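Long-range contacts in BB1 (Synthetic construct, PDB 6D0T), which forms a de novo designed eight-stranded beta barrel and probably serves as a scaffold in the design of fluorescence-activating proteins: residues Q6-T11 / D88-R93; W12-R17 / G26-Q31; I38-K43 / G56-R61; R50-R55 / S72-R77; A76-T81 / F94-G99. One frame throughout, in Å; residues are numbered along the deposited sequence.

Contact 1: Q6-T11 / D88-R93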
# COMPACT_ATOMS: atom_id res chain seq x y z
N GLN A 6 -0.67 11.58 -11.43
CA GLN A 6 -0.31 12.84 -10.80
C GLN A 6 -0.02 12.66 -9.30
O GLN A 6 0.94 13.21 -8.78
CB GLN A 6 -1.44 13.87 -10.98
CG GLN A 6 -1.14 15.20 -10.30
CD GLN A 6 -2.25 16.22 -10.49
OE1 GLN A 6 -3.40 15.87 -10.76
NE2 GLN A 6 -1.93 17.49 -10.28
N TYR A 7 -0.86 11.91 -8.60
CA TYR A 7 -0.90 11.96 -7.15
C TYR A 7 -0.00 10.91 -6.49
O TYR A 7 0.74 11.24 -5.56
CB TYR A 7 -2.35 11.79 -6.67
CG TYR A 7 -2.45 11.74 -5.16
CD1 TYR A 7 -2.40 10.54 -4.50
CD2 TYR A 7 -2.56 12.90 -4.40
CE1 TYR A 7 -2.42 10.47 -3.15
CE2 TYR A 7 -2.60 12.85 -3.05
CZ TYR A 7 -2.54 11.62 -2.40
OH TYR A 7 -2.56 11.54 -1.03
N PHE A 8 -0.05 9.66 -6.95
CA PHE A 8 0.56 8.60 -6.14
C PHE A 8 2.07 8.52 -6.27
O PHE A 8 2.72 8.14 -5.28
CB PHE A 8 -0.06 7.24 -6.47
CG PHE A 8 -1.46 7.07 -5.95
CD1 PHE A 8 -1.70 6.98 -4.61
CD2 PHE A 8 -2.55 7.07 -6.84
CE1 PHE A 8 -3.02 6.88 -4.14
CE2 PHE A 8 -3.83 6.94 -6.37
CZ PHE A 8 -4.07 6.87 -5.02
N PRO A 9 2.69 8.88 -7.39
CA PRO A 9 4.14 8.72 -7.50
C PRO A 9 4.90 9.47 -6.42
O PRO A 9 4.55 10.60 -6.04
CB PRO A 9 4.46 9.24 -8.91
CG PRO A 9 3.20 8.91 -9.67
CD PRO A 9 2.10 9.27 -8.68
N GLY A 10 5.95 8.83 -5.94
CA GLY A 10 6.70 9.38 -4.84
C GLY A 10 7.12 8.33 -3.83
O GLY A 10 6.94 7.12 -4.04
N THR A 11 7.73 8.81 -2.75
CA THR A 11 8.17 7.97 -1.64
C THR A 11 7.23 8.15 -0.46
O THR A 11 6.90 9.27 -0.10
CB THR A 11 9.59 8.34 -1.24
OG1 THR A 11 10.43 8.17 -2.37
CG2 THR A 11 10.09 7.43 -0.11
N ASP A 88 -0.90 14.41 1.41
CA ASP A 88 0.18 13.56 1.89
C ASP A 88 -0.27 12.31 2.64
O ASP A 88 0.59 11.64 3.23
CB ASP A 88 1.16 14.36 2.76
CG ASP A 88 0.56 14.84 4.10
OD1 ASP A 88 -0.63 14.57 4.41
OD2 ASP A 88 1.33 15.49 4.86
N SER A 89 -1.55 11.93 2.61
CA SER A 89 -2.03 10.84 3.46
C SER A 89 -3.09 10.03 2.75
O SER A 89 -4.04 10.60 2.19
CB SER A 89 -2.60 11.37 4.78
OG SER A 89 -3.24 10.35 5.50
N VAL A 90 -2.91 8.70 2.75
CA VAL A 90 -3.83 7.76 2.13
C VAL A 90 -4.15 6.66 3.14
O VAL A 90 -3.23 6.06 3.71
CB VAL A 90 -3.23 7.13 0.84
CG1 VAL A 90 -4.25 6.17 0.21
CG2 VAL A 90 -2.83 8.20 -0.14
N GLU A 91 -5.43 6.38 3.35
CA GLU A 91 -5.79 5.25 4.20
C GLU A 91 -6.04 4.01 3.35
O GLU A 91 -6.49 4.12 2.20
CB GLU A 91 -7.01 5.57 5.08
CG GLU A 91 -6.69 6.64 6.10
CD GLU A 91 -7.80 6.95 7.11
OE1 GLU A 91 -8.91 6.37 7.03
OE2 GLU A 91 -7.53 7.81 8.01
N VAL A 92 -5.70 2.84 3.87
CA VAL A 92 -5.91 1.59 3.14
C VAL A 92 -6.70 0.61 4.01
O VAL A 92 -6.64 0.65 5.24
CB VAL A 92 -4.59 0.94 2.65
CG1 VAL A 92 -3.81 1.89 1.80
CG2 VAL A 92 -3.74 0.45 3.80
N ARG A 93 -7.46 -0.25 3.33
CA ARG A 93 -8.19 -1.34 3.97
C ARG A 93 -8.03 -2.57 3.08
O ARG A 93 -8.30 -2.50 1.88
CB ARG A 93 -9.66 -0.96 4.15
CG ARG A 93 -10.50 -1.99 4.85
CD ARG A 93 -10.32 -1.95 6.34
NE ARG A 93 -11.24 -2.86 7.02
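Tyr7 and Val90 carry most of this contact, with Phe8 adding a smaller share. The Tyr7 ring presents its edge, and the CG2 methyl of Val90 lies there close to the ring plane, 3.8 Å from Tyr7 CE1 and 3.5 Å from Tyr7 OH. The two side chains slide past each other in opposite directions. Tyr7 holds CG anti to the backbone N (chi1 176°), and it is the far end of the ring, CE1 and OH, that reaches Val90. On the other side of the contact, Val90 sets CG2 beside its own N and anti to the carbonyl carbon, and that branch does all the touching. Phe8 approaches the same methyl through CE1 at 4.2 Å. Its ring is also covered on one face by Tyr7 CD1, 3.6 Å above the plane and toward the rim.

The short helix 4-7 lies at one end of the barrel, just before strand 10-18. The Trp12 NE1 bond to Phe8 O, together with Arg108 gripping Tyr7 O and meeting the Tyr7 ring in a cation-pi contact, is consistent with a tryptophan corner like those of natural up-and-down barrels.

Between the segments the contact is mainly apolar, though the hydroxyl oxygen itself touches the methyl. Tyr7 OH passes 3.7 Å from Ser89 O but makes its hydrogen bond with Ser86 O. An alanine in place of Tyr7 would probably leave Ser86 O without its hydroxyl partner and open a gap beside Val90 CG2. Val90 also packs on Trp12 and Leu82.

Contact 2: W12-R17 / G26-Q31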
# COMPACT_ATOMS: atom_id res chain seq x y z
N TRP A 12 6.81 7.03 0.13
CA TRP A 12 5.84 7.03 1.21
C TRP A 12 6.32 6.10 2.31
O TRP A 12 6.93 5.07 2.03
CB TRP A 12 4.47 6.54 0.77
CG TRP A 12 3.85 7.28 -0.41
CD1 TRP A 12 4.24 7.20 -1.73
CD2 TRP A 12 2.70 8.12 -0.37
NE1 TRP A 12 3.40 7.97 -2.50
CE2 TRP A 12 2.45 8.54 -1.68
CE3 TRP A 12 1.86 8.57 0.65
CZ2 TRP A 12 1.40 9.38 -2.01
CZ3 TRP A 12 0.81 9.40 0.32
CH2 TRP A 12 0.58 9.80 -0.99
N GLU A 13 6.03 6.47 3.55
CA GLU A 13 6.13 5.55 4.67
C GLU A 13 4.77 4.90 4.85
O GLU A 13 3.73 5.52 4.60
CB GLU A 13 6.57 6.29 5.93
CG GLU A 13 8.03 6.73 5.80
CD GLU A 13 8.63 7.26 7.09
OE1 GLU A 13 7.87 7.49 8.05
OE2 GLU A 13 9.86 7.45 7.13
N PHE A 14 4.78 3.64 5.29
CA PHE A 14 3.52 2.95 5.55
C PHE A 14 3.51 2.27 6.91
O PHE A 14 4.56 1.93 7.48
CB PHE A 14 3.19 1.92 4.45
CG PHE A 14 4.02 0.65 4.48
CD1 PHE A 14 3.59 -0.47 5.17
CD2 PHE A 14 5.17 0.55 3.73
CE1 PHE A 14 4.31 -1.65 5.15
CE2 PHE A 14 5.91 -0.64 3.70
CZ PHE A 14 5.48 -1.73 4.40
N ARG A 15 2.29 2.12 7.44
CA ARG A 15 2.04 1.32 8.63
C ARG A 15 0.73 0.61 8.40
O ARG A 15 -0.28 1.26 8.12
CB ARG A 15 1.97 2.17 9.90
CG ARG A 15 1.82 1.32 11.17
CD ARG A 15 0.36 1.19 11.63
NE ARG A 15 -0.05 2.36 12.39
CZ ARG A 15 0.11 2.50 13.71
NH1 ARG A 15 -0.29 3.62 14.30
NH2 ARG A 15 0.66 1.54 14.44
N PHE A 16 0.75 -0.72 8.49
CA PHE A 16 -0.45 -1.54 8.33
C PHE A 16 -0.63 -2.36 9.60
O PHE A 16 0.34 -2.92 10.12
CB PHE A 16 -0.34 -2.52 7.15
CG PHE A 16 -0.02 -1.91 5.80
CD1 PHE A 16 -0.40 -0.62 5.45
CD2 PHE A 16 0.61 -2.69 4.85
CE1 PHE A 16 -0.13 -0.13 4.19
CE2 PHE A 16 0.88 -2.20 3.61
CZ PHE A 16 0.51 -0.90 3.28
N ARG A 17 -1.87 -2.48 10.08
CA ARG A 17 -2.12 -3.22 11.31
C ARG A 17 -3.41 -4.02 11.19
O ARG A 17 -4.42 -3.53 10.69
CB ARG A 17 -2.19 -2.28 12.51
CG ARG A 17 -2.28 -3.00 13.85
CD ARG A 17 -2.38 -1.99 14.97
NE ARG A 17 -2.54 -2.64 16.27
CZ ARG A 17 -1.56 -2.87 17.14
NH1 ARG A 17 -0.29 -2.51 16.89
NH2 ARG A 17 -1.84 -3.47 18.29
N GLY A 26 7.15 0.25 6.87
CA GLY A 26 8.25 0.34 5.93
C GLY A 26 8.11 1.54 5.03
O GLY A 26 7.44 2.52 5.38
N THR A 27 8.81 1.47 3.89
CA THR A 27 8.86 2.55 2.91
C THR A 27 8.50 1.97 1.55
O THR A 27 8.90 0.86 1.22
CB THR A 27 10.25 3.20 2.85
OG1 THR A 27 10.62 3.60 4.17
CG2 THR A 27 10.24 4.41 1.98
N VAL A 28 7.73 2.73 0.77
CA VAL A 28 7.42 2.36 -0.59
C VAL A 28 7.86 3.47 -1.53
O VAL A 28 7.84 4.67 -1.19
CB VAL A 28 5.92 2.05 -0.84
CG1 VAL A 28 5.32 1.21 0.24
CG2 VAL A 28 5.15 3.30 -1.05
N GLU A 29 8.23 3.06 -2.73
CA GLU A 29 8.38 3.95 -3.88
C GLU A 29 7.32 3.60 -4.89
O GLU A 29 7.13 2.43 -5.22
CB GLU A 29 9.76 3.81 -4.53
CG GLU A 29 10.87 4.25 -3.65
N MET A 30 6.60 4.62 -5.36
CA MET A 30 5.56 4.46 -6.37
C MET A 30 5.93 5.21 -7.64
O MET A 30 6.40 6.35 -7.58
CB MET A 30 4.21 4.96 -5.85
CG MET A 30 3.74 4.28 -4.62
SD MET A 30 2.02 4.57 -4.31
CE MET A 30 1.86 4.10 -2.59
N GLN A 31 5.76 4.55 -8.77
CA GLN A 31 5.99 5.19 -10.06
C GLN A 31 4.97 4.66 -11.05
O GLN A 31 4.57 3.49 -10.95
CB GLN A 31 7.41 4.96 -10.59
CG GLN A 31 7.66 3.58 -10.95
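In the first beta hairpin of the barrel, formed by strands 10-18 and 23-32, Trp12 and Phe14 face Val28 and Gly26 in antiparallel hydrogen-bonded pairs, with the side chains of Trp12, Phe14 and Val28 on the inner face. Glu13 and Thr27 form the non-hydrogen-bonded pair between them and point outward. Trp12 and Val28 exchange two nearly straight bonds, the shorter running from Val28 N to Trp12 O at 2.8 Å. The N-to-C directions of the two short strand segments make 131°, well short of antiparallel, and Phe14 N meets Gly26 O at 2.9 Å from above the carbonyl plane.

Beside it, Phe14 puts CG between its backbone N and carbonyl carbon (chi1 74°), and its ring folds back over the glycine, with Gly26 N 3.4 Å above the ring plane and over its centre. A CB on Gly26 would collide with Phe14 CE2; the pairing recalls the aromatic rescue of glycine known from beta sheets. Val28 joins the two aromatics, CG1 packing 3.6 Å from Phe14 CD2 and CG2 3.8 Å from Trp12 CB. Two residues on, Met30 crosses Trp12 at about a right angle, its CE over one face of the indole, 4.0 Å from Trp12 CD1.

Contact 3: I38-K43 / G56-R61; sequences IEIRFK and GSIEVR
Ile38 and Ile40 meet Ile58 and Gly56 first of all through the backbone. Four hydrogen bonds join the strands in two antiparallel hydrogen-bonded pairs. That from Ile38 N to Ile58 O, 2.8 Å long, is nearly straight at 173°. At the other pair Ile40 N still comes within 2.9 Å of Gly56 O, but it stands well above the carbonyl plane. Between the two pairs, Glu39 and Ser57 form a non-hydrogen-bonded pair, and Ser57 CA also makes a CA-H...O contact of 3.1 Å with Ile38 O.

Apolar packing fills the inner face. Ile40 sends CG1 beside its backbone N and anti to the carbonyl carbon, and the chain then runs on extended (chi2 165°) until CD1 lies 3.7 Å from Ser57 N and 4.0 Å from Ile58 CG1. This arm passes over the backbone of Gly56. Ile38 and Ile58 meet less closely, CB to CB at 4.3 Å, and both also pack on Met30.

Polar and charged groups occupy the outer face. Glu39 bends at chi2, and its OE2 comes to rest 3.2 Å from Gly56 O, two acceptors with no bond between them. Glu59 OE2 lies 5.2 Å from Glu39 OE1, and Glu37 is close to both acids; this cluster of like charges would be expected to raise their proton affinity, partly offset at Glu59 by its salt bridge to Arg61, while Arg33 offers Glu39 a long, weak ion pair. Apolar inside and polar outside, the hairpin of strands 37-46 and 51-59 has the alternation expected of a small closed beta barrel.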
# COMPACT_ATOMS: atom_id res chain seq x y z
N ILE A 38 -0.10 2.14 -11.18
CA ILE A 38 1.02 2.68 -10.42
C ILE A 38 1.73 1.52 -9.75
O ILE A 38 1.13 0.81 -8.94
CB ILE A 38 0.56 3.71 -9.39
CG1 ILE A 38 -0.45 4.71 -10.01
CG2 ILE A 38 1.79 4.35 -8.73
CD1 ILE A 38 0.05 5.37 -11.30
N GLU A 39 2.99 1.31 -10.09
CA GLU A 39 3.76 0.24 -9.47
C GLU A 39 4.32 0.65 -8.11
O GLU A 39 4.73 1.78 -7.90
CB GLU A 39 4.89 -0.19 -10.40
CG GLU A 39 4.37 -0.79 -11.70
CD GLU A 39 3.36 -1.93 -11.47
OE1 GLU A 39 2.34 -2.00 -12.18
OE2 GLU A 39 3.58 -2.76 -10.56
N ILE A 40 4.30 -0.30 -7.18
CA ILE A 40 4.83 -0.14 -5.84
C ILE A 40 6.04 -1.06 -5.70
O ILE A 40 5.96 -2.24 -6.06
CB ILE A 40 3.78 -0.47 -4.76
CG1 ILE A 40 2.60 0.51 -4.83
CG2 ILE A 40 4.41 -0.49 -3.39
CD1 ILE A 40 1.39 0.02 -4.05
N ARG A 41 7.12 -0.54 -5.16
CA ARG A 41 8.21 -1.35 -4.61
C ARG A 41 8.37 -0.98 -3.14
O ARG A 41 8.33 0.19 -2.78
CB ARG A 41 9.53 -1.08 -5.35
CG ARG A 41 9.52 -1.41 -6.84
CD ARG A 41 10.79 -0.86 -7.55
N PHE A 42 8.57 -1.97 -2.26
CA PHE A 42 8.63 -1.66 -0.84
C PHE A 42 9.66 -2.53 -0.12
O PHE A 42 10.04 -3.61 -0.59
CB PHE A 42 7.26 -1.79 -0.15
CG PHE A 42 6.81 -3.21 0.10
CD1 PHE A 42 6.11 -3.91 -0.87
CD2 PHE A 42 7.03 -3.80 1.32
CE1 PHE A 42 5.65 -5.21 -0.63
CE2 PHE A 42 6.58 -5.09 1.59
CZ PHE A 42 5.90 -5.81 0.60
N LYS A 43 10.15 -1.97 0.98
CA LYS A 43 10.96 -2.64 1.98
C LYS A 43 10.38 -2.29 3.33
O LYS A 43 9.91 -1.17 3.55
CB LYS A 43 12.45 -2.23 1.93
CG LYS A 43 13.14 -2.66 0.66
CD LYS A 43 14.65 -2.31 0.67
CE LYS A 43 15.35 -2.84 -0.58
N GLY A 56 3.86 -4.21 -5.50
CA GLY A 56 2.42 -4.08 -5.50
C GLY A 56 2.00 -3.10 -6.56
O GLY A 56 2.79 -2.71 -7.43
N SER A 57 0.73 -2.71 -6.49
CA SER A 57 0.24 -1.71 -7.44
C SER A 57 -1.03 -1.06 -6.92
O SER A 57 -1.76 -1.63 -6.08
CB SER A 57 -0.02 -2.33 -8.82
OG SER A 57 -1.10 -3.23 -8.73
N ILE A 58 -1.27 0.14 -7.44
CA ILE A 58 -2.55 0.84 -7.32
C ILE A 58 -3.08 0.99 -8.73
O ILE A 58 -2.36 1.46 -9.63
CB ILE A 58 -2.39 2.19 -6.63
CG1 ILE A 58 -1.97 1.95 -5.17
CG2 ILE A 58 -3.70 3.02 -6.78
CD1 ILE A 58 -1.43 3.16 -4.49
N GLU A 59 -4.30 0.52 -8.95
CA GLU A 59 -4.84 0.44 -10.30
C GLU A 59 -6.23 1.04 -10.37
O GLU A 59 -6.99 1.03 -9.39
CB GLU A 59 -4.93 -1.00 -10.81
CG GLU A 59 -3.59 -1.62 -10.94
CD GLU A 59 -3.65 -3.08 -11.35
OE1 GLU A 59 -4.72 -3.72 -11.29
OE2 GLU A 59 -2.58 -3.60 -11.72
N VAL A 60 -6.53 1.54 -11.57
CA VAL A 60 -7.89 1.87 -11.98
C VAL A 60 -8.51 0.63 -12.60
O VAL A 60 -8.02 0.10 -13.60
CB VAL A 60 -7.91 3.03 -12.99
CG1 VAL A 60 -9.33 3.37 -13.33
CG2 VAL A 60 -7.21 4.25 -12.48
N ARG A 61 -9.58 0.16 -11.98
CA ARG A 61 -10.32 -0.99 -12.49
C ARG A 61 -11.81 -0.74 -12.34
O ARG A 61 -12.51 -0.62 -13.34
CB ARG A 61 -9.89 -2.27 -11.77
CG ARG A 61 -8.47 -2.72 -12.13
CD ARG A 61 -8.36 -3.17 -13.58
NE ARG A 61 -7.03 -3.66 -13.96
CZ ARG A 61 -6.01 -2.91 -14.38
NH1 ARG A 61 -6.10 -1.58 -14.46
NH2 ARG A 61 -4.87 -3.51 -14.71

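Contact 4: R50-R55 / S72-R77; sequences RPVEGR and SSDGAR
A type I turn with a G1 bulge, Ser72 to Gly75, joins strands 67-72 and 77-86 and meets the neighbouring strand 51-59 at Val52 and Glu53. Ser73 grips Glu53 twice: its N donates to Glu53 O at 2.8 Å, and its OG accepts from Glu53 N at 3.0 Å. Ser73 OG stands between its own backbone N and carbonyl carbon (chi1 62°), which places it to receive that N-H. The same hydroxyl meets a water 2.7 Å away, which donates on to Pro51 O.

Within the turn, Asp74 OD1 accepts from Ser72 OG at 2.8 Å and from Ala76 N at 3.2 Å, the second bond closing an Asx turn. The two donors arrive from opposite faces of the carboxylate plane. Val52 lies against this network, its CB 3.5 Å from Ser72 OG and its CG1 3.7 Å from Asp74 OD2, an oxygen hydrogen-bonded to Tyr24 OH. An alanine at Ser72 would probably leave Asp74 OD1 with one donor fewer and its carboxylate freer to turn, besides opening a small gap beside Val52. With hydrogen bonds to both carboxylate oxygens, the aspartate would probably be stabilised in its ionised form, and these bonds probably hold the turn's conformation.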
# COMPACT_ATOMS: atom_id res chain seq x y z
N ARG A 50 10.87 -9.04 11.58
CA ARG A 50 11.29 -9.81 10.42
C ARG A 50 11.32 -8.90 9.20
O ARG A 50 10.30 -8.28 8.89
CB ARG A 50 10.35 -10.98 10.17
CG ARG A 50 10.52 -12.12 11.18
CD ARG A 50 9.81 -13.40 10.75
N PRO A 51 12.44 -8.78 8.49
CA PRO A 51 12.46 -7.91 7.31
C PRO A 51 11.70 -8.53 6.16
O PRO A 51 11.74 -9.74 5.93
CB PRO A 51 13.95 -7.78 6.98
CG PRO A 51 14.56 -8.95 7.59
CD PRO A 51 13.78 -9.30 8.81
N VAL A 52 11.04 -7.66 5.40
CA VAL A 52 10.32 -8.06 4.21
C VAL A 52 10.57 -7.05 3.09
O VAL A 52 11.04 -5.93 3.32
CB VAL A 52 8.80 -8.19 4.48
CG1 VAL A 52 8.55 -9.24 5.52
CG2 VAL A 52 8.20 -6.87 4.93
N GLU A 53 10.26 -7.48 1.88
CA GLU A 53 10.26 -6.60 0.72
C GLU A 53 9.24 -7.15 -0.27
O GLU A 53 8.69 -8.24 -0.10
CB GLU A 53 11.65 -6.46 0.10
CG GLU A 53 12.28 -7.74 -0.35
CD GLU A 53 13.69 -7.53 -0.86
OE1 GLU A 53 14.04 -6.37 -1.22
OE2 GLU A 53 14.45 -8.51 -0.89
N GLY A 54 8.97 -6.38 -1.32
CA GLY A 54 8.04 -6.86 -2.30
C GLY A 54 7.60 -5.77 -3.26
O GLY A 54 8.23 -4.71 -3.37
N ARG A 55 6.51 -6.08 -3.93
CA ARG A 55 5.95 -5.26 -5.00
C ARG A 55 4.44 -5.19 -4.84
O ARG A 55 3.83 -5.99 -4.16
CB ARG A 55 6.31 -5.81 -6.38
CG ARG A 55 7.81 -5.85 -6.59
CD ARG A 55 8.25 -6.02 -8.01
NE ARG A 55 9.68 -5.71 -8.12
CZ ARG A 55 10.32 -5.46 -9.26
N SER A 72 4.31 -9.77 -0.50
CA SER A 72 5.47 -9.69 0.37
C SER A 72 6.33 -10.95 0.25
O SER A 72 5.84 -12.06 0.01
CB SER A 72 5.02 -9.53 1.83
OG SER A 72 6.09 -9.51 2.72
N SER A 73 7.62 -10.76 0.50
CA SER A 73 8.62 -11.81 0.47
C SER A 73 8.46 -12.82 1.60
O SER A 73 9.11 -13.87 1.55
CB SER A 73 10.01 -11.18 0.54
OG SER A 73 10.19 -10.45 1.75
N ASP A 74 7.66 -12.52 2.63
CA ASP A 74 7.34 -13.49 3.67
C ASP A 74 6.06 -14.25 3.39
O ASP A 74 5.67 -15.10 4.19
CB ASP A 74 7.27 -12.81 5.05
CG ASP A 74 6.05 -11.94 5.27
OD1 ASP A 74 5.34 -11.63 4.32
OD2 ASP A 74 5.83 -11.55 6.44
N GLY A 75 5.45 -14.02 2.24
CA GLY A 75 4.31 -14.78 1.82
C GLY A 75 3.00 -14.09 2.02
O GLY A 75 1.97 -14.63 1.61
N ALA A 76 3.00 -12.93 2.63
CA ALA A 76 1.77 -12.18 2.78
C ALA A 76 1.33 -11.63 1.43
O ALA A 76 2.12 -11.07 0.68
CB ALA A 76 1.98 -11.03 3.77
N ARG A 77 0.03 -11.78 1.14
CA ARG A 77 -0.56 -11.25 -0.09
C ARG A 77 -1.78 -10.43 0.30
O ARG A 77 -2.69 -10.95 0.95
CB ARG A 77 -0.93 -12.37 -1.06
CG ARG A 77 0.30 -13.21 -1.49
CD ARG A 77 -0.01 -14.14 -2.65
NE ARG A 77 -1.21 -14.95 -2.42
CZ ARG A 77 -1.22 -16.19 -1.94
NH1 ARG A 77 -0.09 -16.82 -1.63
NH2 ARG A 77 -2.38 -16.82 -1.77
O HOH W 1 10.96 -11.89 3.96

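Contact 5: A76-T81 / F94-G99; sequences ARWEGT and FKSSDG
Trp78 and Phe94 form the tight half of this contact. Lying side by side and pointing the same way into the barrel, they bring Phe94 CE2 over one face of the indole, toward its rim and only 3.2 Å from Trp78 CG. Their planes make 38°. Phe94 CD2 also presses to 3.4 Å from Trp78 CB. Phe94 turns CG between its own N and carbonyl carbon (chi1 59°), and the CD2-CE2 side of the ring meets Trp78. On the partner strand Gly80 pairs with Phe94 at a CA-CA distance of 4.0 Å; any CB on the glycine would collide with Phe94 CA. Beyond the ring pair, Ser96 CB packs 3.6 Å from Trp78 CD1.

The outward side is looser. Glu79 and Lys95 exchange two backbone bonds, each 3.0 Å between N and O, but the lysine bends away and the acidic and basic ends do not meet. Nearer the turn, Ser97 N donates to Arg77 O at 2.9 Å, while Ser97 OG takes the Arg77 N-H at a bent 138°. Arg77 folds its guanidinium over Ser97, whose CB lies over one face of that group, 3.8 Å from Arg77 NH2, on the solvent side.

This hairpin of strands 77-86 and 89-96 is flanked by strands 67-72 and 101-108. Met70 touches Trp78 from the first, Tyr102 meets both rings from the second, and Phe16 of strand 10-18 reaches them across the interior.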
# COMPACT_ATOMS: atom_id res chain seq x y z
N ALA A 76 3.00 -12.93 2.63
CA ALA A 76 1.77 -12.18 2.78
C ALA A 76 1.33 -11.63 1.43
O ALA A 76 2.12 -11.07 0.68
CB ALA A 76 1.98 -11.03 3.77
N ARG A 77 0.03 -11.78 1.14
CA ARG A 77 -0.56 -11.25 -0.09
C ARG A 77 -1.78 -10.43 0.30
O ARG A 77 -2.69 -10.95 0.95
CB ARG A 77 -0.93 -12.37 -1.06
CG ARG A 77 0.30 -13.21 -1.49
CD ARG A 77 -0.01 -14.14 -2.65
NE ARG A 77 -1.21 -14.95 -2.42
CZ ARG A 77 -1.22 -16.19 -1.94
NH1 ARG A 77 -0.09 -16.82 -1.63
NH2 ARG A 77 -2.38 -16.82 -1.77
N TRP A 78 -1.80 -9.17 -0.13
CA TRP A 78 -2.73 -8.16 0.37
C TRP A 78 -3.53 -7.58 -0.79
O TRP A 78 -2.96 -7.19 -1.81
CB TRP A 78 -1.96 -7.04 1.08
CG TRP A 78 -1.19 -7.52 2.29
CD1 TRP A 78 -1.53 -8.55 3.12
CD2 TRP A 78 0.03 -6.98 2.80
NE1 TRP A 78 -0.60 -8.68 4.11
CE2 TRP A 78 0.37 -7.74 3.93
CE3 TRP A 78 0.87 -5.95 2.40
CZ2 TRP A 78 1.52 -7.49 4.68
CZ3 TRP A 78 2.01 -5.70 3.13
CH2 TRP A 78 2.33 -6.49 4.26
N GLU A 79 -4.84 -7.49 -0.61
CA GLU A 79 -5.72 -7.01 -1.66
C GLU A 79 -6.85 -6.19 -1.05
O GLU A 79 -7.56 -6.68 -0.16
CB GLU A 79 -6.29 -8.17 -2.48
CG GLU A 79 -5.22 -9.15 -2.95
CD GLU A 79 -5.78 -10.27 -3.79
OE1 GLU A 79 -6.34 -9.99 -4.87
OE2 GLU A 79 -5.66 -11.44 -3.38
N GLY A 80 -7.03 -4.97 -1.53
CA GLY A 80 -8.12 -4.17 -1.04
C GLY A 80 -8.29 -2.87 -1.77
O GLY A 80 -8.17 -2.80 -3.01
N THR A 81 -8.58 -1.80 -1.03
CA THR A 81 -8.79 -0.50 -1.61
C THR A 81 -8.19 0.57 -0.72
O THR A 81 -7.60 0.29 0.34
CB THR A 81 -10.29 -0.24 -1.86
OG1 THR A 81 -10.46 0.98 -2.59
CG2 THR A 81 -11.05 -0.15 -0.53
N PHE A 94 -7.57 -3.69 3.65
CA PHE A 94 -7.31 -4.82 2.78
C PHE A 94 -7.43 -6.14 3.53
O PHE A 94 -7.38 -6.18 4.76
CB PHE A 94 -5.93 -4.73 2.08
CG PHE A 94 -4.73 -4.67 3.02
CD1 PHE A 94 -4.18 -3.46 3.36
CD2 PHE A 94 -4.11 -5.82 3.48
CE1 PHE A 94 -3.05 -3.39 4.18
CE2 PHE A 94 -2.99 -5.77 4.32
CZ PHE A 94 -2.46 -4.58 4.67
N LYS A 95 -7.63 -7.20 2.75
CA LYS A 95 -7.62 -8.57 3.22
C LYS A 95 -6.28 -9.22 2.90
O LYS A 95 -5.65 -8.92 1.87
CB LYS A 95 -8.72 -9.41 2.56
CG LYS A 95 -10.14 -8.89 2.69
CD LYS A 95 -10.74 -9.22 4.06
CE LYS A 95 -12.27 -9.23 4.00
NZ LYS A 95 -12.80 -7.90 3.60
N SER A 96 -5.85 -10.08 3.78
CA SER A 96 -4.61 -10.82 3.65
C SER A 96 -4.90 -12.29 3.36
O SER A 96 -5.94 -12.84 3.76
CB SER A 96 -3.78 -10.67 4.92
OG SER A 96 -2.54 -11.36 4.82
N SER A 97 -3.97 -12.92 2.65
CA SER A 97 -4.05 -14.35 2.36
C SER A 97 -4.00 -15.20 3.62
O SER A 97 -4.40 -16.37 3.57
CB SER A 97 -2.90 -14.77 1.44
OG SER A 97 -1.66 -14.26 1.92
N ASP A 98 -3.51 -14.67 4.73
CA ASP A 98 -3.52 -15.41 5.99
C ASP A 98 -4.85 -15.29 6.73
O ASP A 98 -4.97 -15.75 7.87
CB ASP A 98 -2.38 -14.93 6.90
CG ASP A 98 -2.27 -13.42 6.97
OD1 ASP A 98 -3.32 -12.75 7.02
OD2 ASP A 98 -1.14 -12.89 6.97
N GLY A 99 -5.86 -14.68 6.11
CA GLY A 99 -7.16 -14.54 6.73
C GLY A 99 -7.35 -13.29 7.57
O GLY A 99 -8.45 -13.08 8.08

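From the N terminus, helix 4-7 and the start of strand 10-18 open contact 1, which closes only at strand 89-96 and so spans most of the chain. Contacts 2, 3 and 4 all fall within that span. Contact 2 closes the first hairpin; contact 3 follows in series and closes that of strands 37-46 and 51-59. Contacts 3 and 4 cross, their segments alternating, and share strand 51-59. Contact 4 closes the loop from that strand to the turn after strand 67-72, where contact 5 takes over Ala76 and Arg77 and closes the hairpin of strands 77-86 and 89-96. Contact 5 crosses contact 1, and its aromatic rings meet Phe16 of contact 2 across the barrel.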